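Local structure of TqaA (Penicillium aethiopicum, 5DLK) at residues Gly76-Cys88 / Phe159-Leu172. The protein is a fungal nonribosomal peptide synthetase, probably with ligase and phosphopantetheine-binding activity, represented here by its terminal condensation-like (CT) domain, associated with peptide macrocyclization. Numbering follows the deposited sequence.
Sequences GRSLNMDRLRETC and FTLVSCPGNEHVVL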
loop_
_atom_site.group_PDB
_atom_site.type_symbol
_atom_site.label_atom_id
_atom_site.label_comp_id
_atom_site.label_asym_id
_atom_site.label_seq_id
_atom_site.Cartn_x
_atom_site.Cartn_y
_atom_site.Cartn_z
ATOM N N GLY A 76 -20.193 -16.563 19.100
ATOM C CA GLY A 76 -20.277 -17.964 19.470
ATOM C C GLY A 76 -19.875 -18.208 20.906
ATOM O O GLY A 76 -19.443 -17.291 21.604
ATOM N N ARG A 77 -20.002 -19.452 21.353
ATOM C CA ARG A 77 -19.703 -19.783 22.741
ATOM C C ARG A 77 -18.275 -20.298 22.914
ATOM O O ARG A 77 -17.803 -20.466 24.037
ATOM C CB ARG A 77 -20.706 -20.818 23.265
ATOM C CG ARG A 77 -22.096 -20.704 22.648
ATOM C CD ARG A 77 -22.997 -21.857 23.070
ATOM N NE ARG A 77 -23.701 -22.439 21.926
ATOM C CZ ARG A 77 -24.920 -22.080 21.530
ATOM N NH1 ARG A 77 -25.589 -21.142 22.189
ATOM N NH2 ARG A 77 -25.475 -22.666 20.474
ATOM N N SER A 78 -17.581 -20.529 21.804
ATOM C CA SER A 78 -16.255 -21.147 21.846
ATOM C C SER A 78 -15.109 -20.162 22.061
ATOM O O SER A 78 -13.967 -20.573 22.252
ATOM C CB SER A 78 -15.992 -21.925 20.550
ATOM O OG SER A 78 -17.001 -22.886 20.306
ATOM N N LEU A 79 -15.402 -18.869 22.021
ATOM C CA LEU A 79 -14.336 -17.872 22.051
ATOM C C LEU A 79 -13.559 -17.903 23.357
ATOM O O LEU A 79 -14.137 -17.914 24.438
ATOM C CB LEU A 79 -14.900 -16.466 21.821
ATOM C CG LEU A 79 -13.829 -15.370 21.753
ATOM C CD1 LEU A 79 -12.831 -15.653 20.618
ATOM C CD2 LEU A 79 -14.452 -13.984 21.599
ATOM N N ASN A 80 -12.236 -17.917 23.248
ATOM C CA ASN A 80 -11.374 -17.863 24.413
ATOM C C ASN A 80 -10.727 -16.484 24.516
ATOM O O ASN A 80 -9.754 -16.196 23.818
ATOM C CB ASN A 80 -10.321 -18.967 24.331
ATOM C CG ASN A 80 -9.487 -19.085 25.588
ATOM O OD1 ASN A 80 -9.256 -18.108 26.302
ATOM N ND2 ASN A 80 -9.015 -20.295 25.861
ATOM N N MET A 81 -11.270 -15.637 25.387
ATOM C CA MET A 81 -10.830 -14.246 25.485
ATOM C C MET A 81 -9.361 -14.097 25.882
ATOM O O MET A 81 -8.661 -13.228 25.346
ATOM C CB MET A 81 -11.718 -13.480 26.465
ATOM C CG MET A 81 -13.149 -13.322 25.984
ATOM S SD MET A 81 -13.358 -12.079 24.684
ATOM C CE MET A 81 -13.175 -10.567 25.630
ATOM N N ASP A 82 -8.881 -14.938 26.797
ATOM C CA ASP A 82 -7.471 -14.873 27.185
ATOM C C ASP A 82 -6.549 -15.244 26.022
ATOM O O ASP A 82 -5.498 -14.634 25.840
ATOM C CB ASP A 82 -7.181 -15.786 28.376
ATOM C CG ASP A 82 -7.505 -15.129 29.703
ATOM O OD1 ASP A 82 -7.775 -13.905 29.705
ATOM O OD2 ASP A 82 -7.485 -15.828 30.741
ATOM N N ARG A 83 -6.943 -16.246 25.245
ATOM C CA ARG A 83 -6.138 -16.677 24.113
ATOM C C ARG A 83 -6.131 -15.603 23.025
ATOM O O ARG A 83 -5.117 -15.372 22.377
ATOM C CB ARG A 83 -6.660 -18.000 23.550
ATOM C CG ARG A 83 -5.752 -18.621 22.499
ATOM C CD ARG A 83 -5.346 -20.021 22.895
ATOM N NE ARG A 83 -6.516 -20.867 23.098
ATOM C CZ ARG A 83 -6.471 -22.095 23.602
ATOM N NH1 ARG A 83 -5.308 -22.618 23.962
ATOM N NH2 ARG A 83 -7.590 -22.795 23.754
ATOM N N LEU A 84 -7.276 -14.960 22.833
ATOM C CA LEU A 84 -7.375 -13.832 21.923
ATOM C C LEU A 84 -6.374 -12.743 22.321
ATOM O O LEU A 84 -5.610 -12.257 21.483
ATOM C CB LEU A 84 -8.801 -13.283 21.918
ATOM C CG LEU A 84 -9.334 -12.671 20.630
ATOM C CD1 LEU A 84 -9.235 -13.658 19.455
ATOM C CD2 LEU A 84 -10.767 -12.228 20.855
ATOM N N ARG A 85 -6.371 -12.380 23.603
ATOM C CA ARG A 85 -5.458 -11.366 24.124
ATOM C C ARG A 85 -3.989 -11.713 23.911
ATOM O O ARG A 85 -3.207 -10.871 23.475
ATOM C CB ARG A 85 -5.694 -11.143 25.623
ATOM C CG ARG A 85 -6.959 -10.402 25.965
ATOM C CD ARG A 85 -7.097 -10.217 27.477
ATOM N NE ARG A 85 -8.463 -9.838 27.792
ATOM C CZ ARG A 85 -9.382 -10.662 28.280
ATOM N NH1 ARG A 85 -9.068 -11.917 28.577
ATOM N NH2 ARG A 85 -10.607 -10.216 28.501
ATOM N N GLU A 86 -3.607 -12.942 24.242
ATOM C CA GLU A 86 -2.212 -13.355 24.121
ATOM C C GLU A 86 -1.769 -13.496 22.665
ATOM O O GLU A 86 -0.577 -13.420 22.360
ATOM C CB GLU A 86 -1.978 -14.677 24.848
ATOM C CG GLU A 86 -2.340 -14.638 26.318
ATOM C CD GLU A 86 -2.676 -16.012 26.875
ATOM O OE1 GLU A 86 -2.273 -17.026 26.259
ATOM O OE2 GLU A 86 -3.352 -16.078 27.925
ATOM N N THR A 87 -2.726 -13.720 21.775
ATOM C CA THR A 87 -2.413 -13.837 20.352
ATOM C C THR A 87 -1.966 -12.480 19.787
ATOM O O THR A 87 -1.037 -12.412 18.970
ATOM C CB THR A 87 -3.616 -14.383 19.568
ATOM O OG1 THR A 87 -3.945 -15.688 20.062
ATOM C CG2 THR A 87 -3.308 -14.472 18.073
ATOM N N CYS A 88 -2.606 -11.405 20.247
ATOM C CA CYS A 88 -2.161 -10.052 19.915
ATOM C C CYS A 88 -0.694 -9.845 20.313
ATOM O O CYS A 88 0.109 -9.301 19.548
ATOM C CB CYS A 88 -3.044 -9.008 20.604
ATOM S SG CYS A 88 -4.797 -9.069 20.136
ATOM N N PHE A 159 -4.478 -2.718 19.581
ATOM C CA PHE A 159 -5.615 -3.628 19.514
ATOM C C PHE A 159 -6.715 -3.210 20.467
ATOM O O PHE A 159 -6.437 -2.683 21.547
ATOM C CB PHE A 159 -5.194 -5.061 19.867
ATOM C CG PHE A 159 -4.120 -5.622 18.988
ATOM C CD1 PHE A 159 -2.791 -5.330 19.217
ATOM C CD2 PHE A 159 -4.455 -6.458 17.937
ATOM C CE1 PHE A 159 -1.780 -5.862 18.395
ATOM C CE2 PHE A 159 -3.459 -6.995 17.104
ATOM C CZ PHE A 159 -2.125 -6.694 17.340
ATOM N N THR A 160 -7.951 -3.445 20.042
ATOM C CA THR A 160 -9.136 -3.117 20.840
ATOM C C THR A 160 -10.030 -4.343 20.860
ATOM O O THR A 160 -10.186 -5.023 19.858
ATOM C CB THR A 160 -9.917 -1.903 20.271
ATOM O OG1 THR A 160 -9.058 -0.756 20.198
ATOM C CG2 THR A 160 -11.101 -1.553 21.169
ATOM N N LEU A 161 -10.628 -4.624 22.013
ATOM C CA LEU A 161 -11.512 -5.770 22.156
ATOM C C LEU A 161 -12.781 -5.289 22.838
ATOM O O LEU A 161 -12.725 -4.843 23.983
ATOM C CB LEU A 161 -10.827 -6.863 22.982
ATOM C CG LEU A 161 -11.419 -8.263 22.999
ATOM C CD1 LEU A 161 -11.625 -8.744 21.576
ATOM C CD2 LEU A 161 -10.466 -9.193 23.741
ATOM N N VAL A 162 -13.901 -5.326 22.118
ATOM C CA VAL A 162 -15.159 -4.768 22.620
ATOM C C VAL A 162 -16.178 -5.893 22.764
ATOM O O VAL A 162 -16.517 -6.555 21.788
ATOM C CB VAL A 162 -15.693 -3.654 21.691
ATOM C CG1 VAL A 162 -16.997 -3.089 22.210
ATOM C CG2 VAL A 162 -14.666 -2.535 21.572
ATOM N N SER A 163 -16.670 -6.104 23.988
ATOM C CA SER A 163 -17.461 -7.294 24.300
ATOM C C SER A 163 -18.873 -6.988 24.795
ATOM O O SER A 163 -19.080 -6.056 25.562
ATOM C CB SER A 163 -16.760 -8.128 25.387
ATOM O OG SER A 163 -15.488 -8.563 24.959
ATOM N N CYS A 164 -19.830 -7.794 24.353
ATOM C CA CYS A 164 -21.139 -7.853 24.997
ATOM C C CYS A 164 -21.021 -8.672 26.281
ATOM O O CYS A 164 -20.180 -9.569 26.361
ATOM C CB CYS A 164 -22.176 -8.484 24.074
ATOM S SG CYS A 164 -22.486 -7.586 22.549
ATOM N N PRO A 165 -21.879 -8.383 27.281
ATOM C CA PRO A 165 -21.879 -9.047 28.593
ATOM C C PRO A 165 -21.596 -10.563 28.619
ATOM O O PRO A 165 -20.885 -11.012 29.520
ATOM C CB PRO A 165 -23.289 -8.755 29.101
ATOM C CG PRO A 165 -23.526 -7.369 28.630
ATOM C CD PRO A 165 -22.855 -7.281 27.252
ATOM N N GLY A 166 -22.115 -11.341 27.682
ATOM C CA GLY A 166 -21.785 -12.763 27.690
ATOM C C GLY A 166 -20.452 -13.181 27.059
ATOM O O GLY A 166 -20.092 -14.362 27.089
ATOM N N ASN A 167 -19.711 -12.225 26.496
ATOM C CA ASN A 167 -18.505 -12.519 25.702
ATOM C C ASN A 167 -18.764 -13.513 24.568
ATOM O O ASN A 167 -17.854 -14.231 24.146
ATOM C CB ASN A 167 -17.367 -13.050 26.588
ATOM C CG ASN A 167 -16.746 -11.971 27.450
ATOM O OD1 ASN A 167 -16.855 -10.785 27.150
ATOM N ND2 ASN A 167 -16.093 -12.378 28.531
ATOM N N GLU A 168 -19.995 -13.546 24.065
ATOM C CA GLU A 168 -20.328 -14.405 22.931
ATOM C C GLU A 168 -20.637 -13.565 21.684
ATOM O O GLU A 168 -21.028 -14.087 20.637
ATOM C CB GLU A 168 -21.502 -15.318 23.284
ATOM C CG GLU A 168 -21.232 -16.135 24.547
ATOM C CD GLU A 168 -22.306 -17.172 24.850
ATOM O OE1 GLU A 168 -23.475 -16.965 24.450
ATOM O OE2 GLU A 168 -21.971 -18.195 25.493
ATOM N N HIS A 169 -20.469 -12.256 21.831
ATOM C CA HIS A 169 -20.511 -11.299 20.725
ATOM C C HIS A 169 -19.442 -10.258 21.027
ATOM O O HIS A 169 -19.566 -9.472 21.971
ATOM C CB HIS A 169 -21.889 -10.658 20.576
ATOM C CG HIS A 169 -21.977 -9.643 19.475
ATOM N ND1 HIS A 169 -23.159 -9.021 19.135
ATOM C CD2 HIS A 169 -21.033 -9.134 18.647
ATOM C CE1 HIS A 169 -22.940 -8.172 18.145
ATOM N NE2 HIS A 169 -21.657 -8.220 17.832
ATOM N N VAL A 170 -18.382 -10.271 20.227
ATOM C CA VAL A 170 -17.178 -9.516 20.529
ATOM C C VAL A 170 -16.632 -8.919 19.218
ATOM O O VAL A 170 -16.746 -9.549 18.179
ATOM C CB VAL A 170 -16.140 -10.440 21.202
ATOM C CG1 VAL A 170 -14.738 -9.971 20.978
ATOM C CG2 VAL A 170 -16.440 -10.610 22.698
ATOM N N VAL A 171 -16.094 -7.703 19.261
ATOM C CA VAL A 171 -15.374 -7.167 18.091
ATOM C C VAL A 171 -13.915 -6.954 18.462
ATOM O O VAL A 171 -13.611 -6.303 19.457
ATOM C CB VAL A 171 -15.985 -5.840 17.571
ATOM C CG1 VAL A 171 -15.144 -5.275 16.390
ATOM C CG2 VAL A 171 -17.427 -6.051 17.129
ATOM N N LEU A 172 -13.019 -7.525 17.656
ATOM C CA LEU A 172 -11.590 -7.311 17.813
ATOM C C LEU A 172 -11.153 -6.361 16.716
ATOM O O LEU A 172 -11.481 -6.608 15.562
ATOM C CB LEU A 172 -10.832 -8.627 17.700
ATOM C CG LEU A 172 -9.318 -8.550 17.496
ATOM C CD1 LEU A 172 -8.625 -8.087 18.757
ATOM C CD2 LEU A 172 -8.803 -9.902 17.042
#
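Cys88 lays its CB over the centre of one face of the Phe159 ring, 3.8 Å from the centroid and only 4° off the ring normal, a CH-pi contact. The sulfur lies over the same face, SG 3.4 Å from Phe159 CD2, a sulfur-aromatic contact, and it also borders Leu172. With an alanine at Phe159 the ring face is gone, and Cys88 CB and SG would probably be left without their aromatic partner, with a gap between helix and strand. One turn back along the helix, Leu84 crosses Leu161 at a slant, its CD2 3.7 Å from Leu161 CD1. Met81, in the first turn of the helix, is bent at chi2 and again at chi3, which brings its methyl down onto the sheet. There CE sits 3.6 Å from Leu161 CD2 and close against Ser163 OG, while SD meets Val170 CG2 tip to tip. Here a helix is layered on a beta sheet within the condensation domain, a family of the CoA-dependent acyltransferase clan: it runs nearly antiparallel to strand 159-163 and nearly parallel to strand 169-172, covering one face of the hairpin, with helix 132-144 against the other. Leu79 CD2 extends the apolar layer, 3.9 Å from Val170 CB, and Tyr197 of helix 186-197 touches the same leucine. Where the chain leaves strand 67-75, Gly76 N donates to Glu168 O at 3.0 Å, fairly straight at 161°, so the antiparallel pairing with strand 169-177 runs on one residue past the strand ends. Phi and psi of Gly76 would jam a CB against the preceding carbonyl. At the outer margin, the poorly ordered Arg77 meets the Glu168 carboxylate through aliphatic CB and CG, its guanidinium not touching it, whereas Arg85 turns its charge to Asp82 and Glu123.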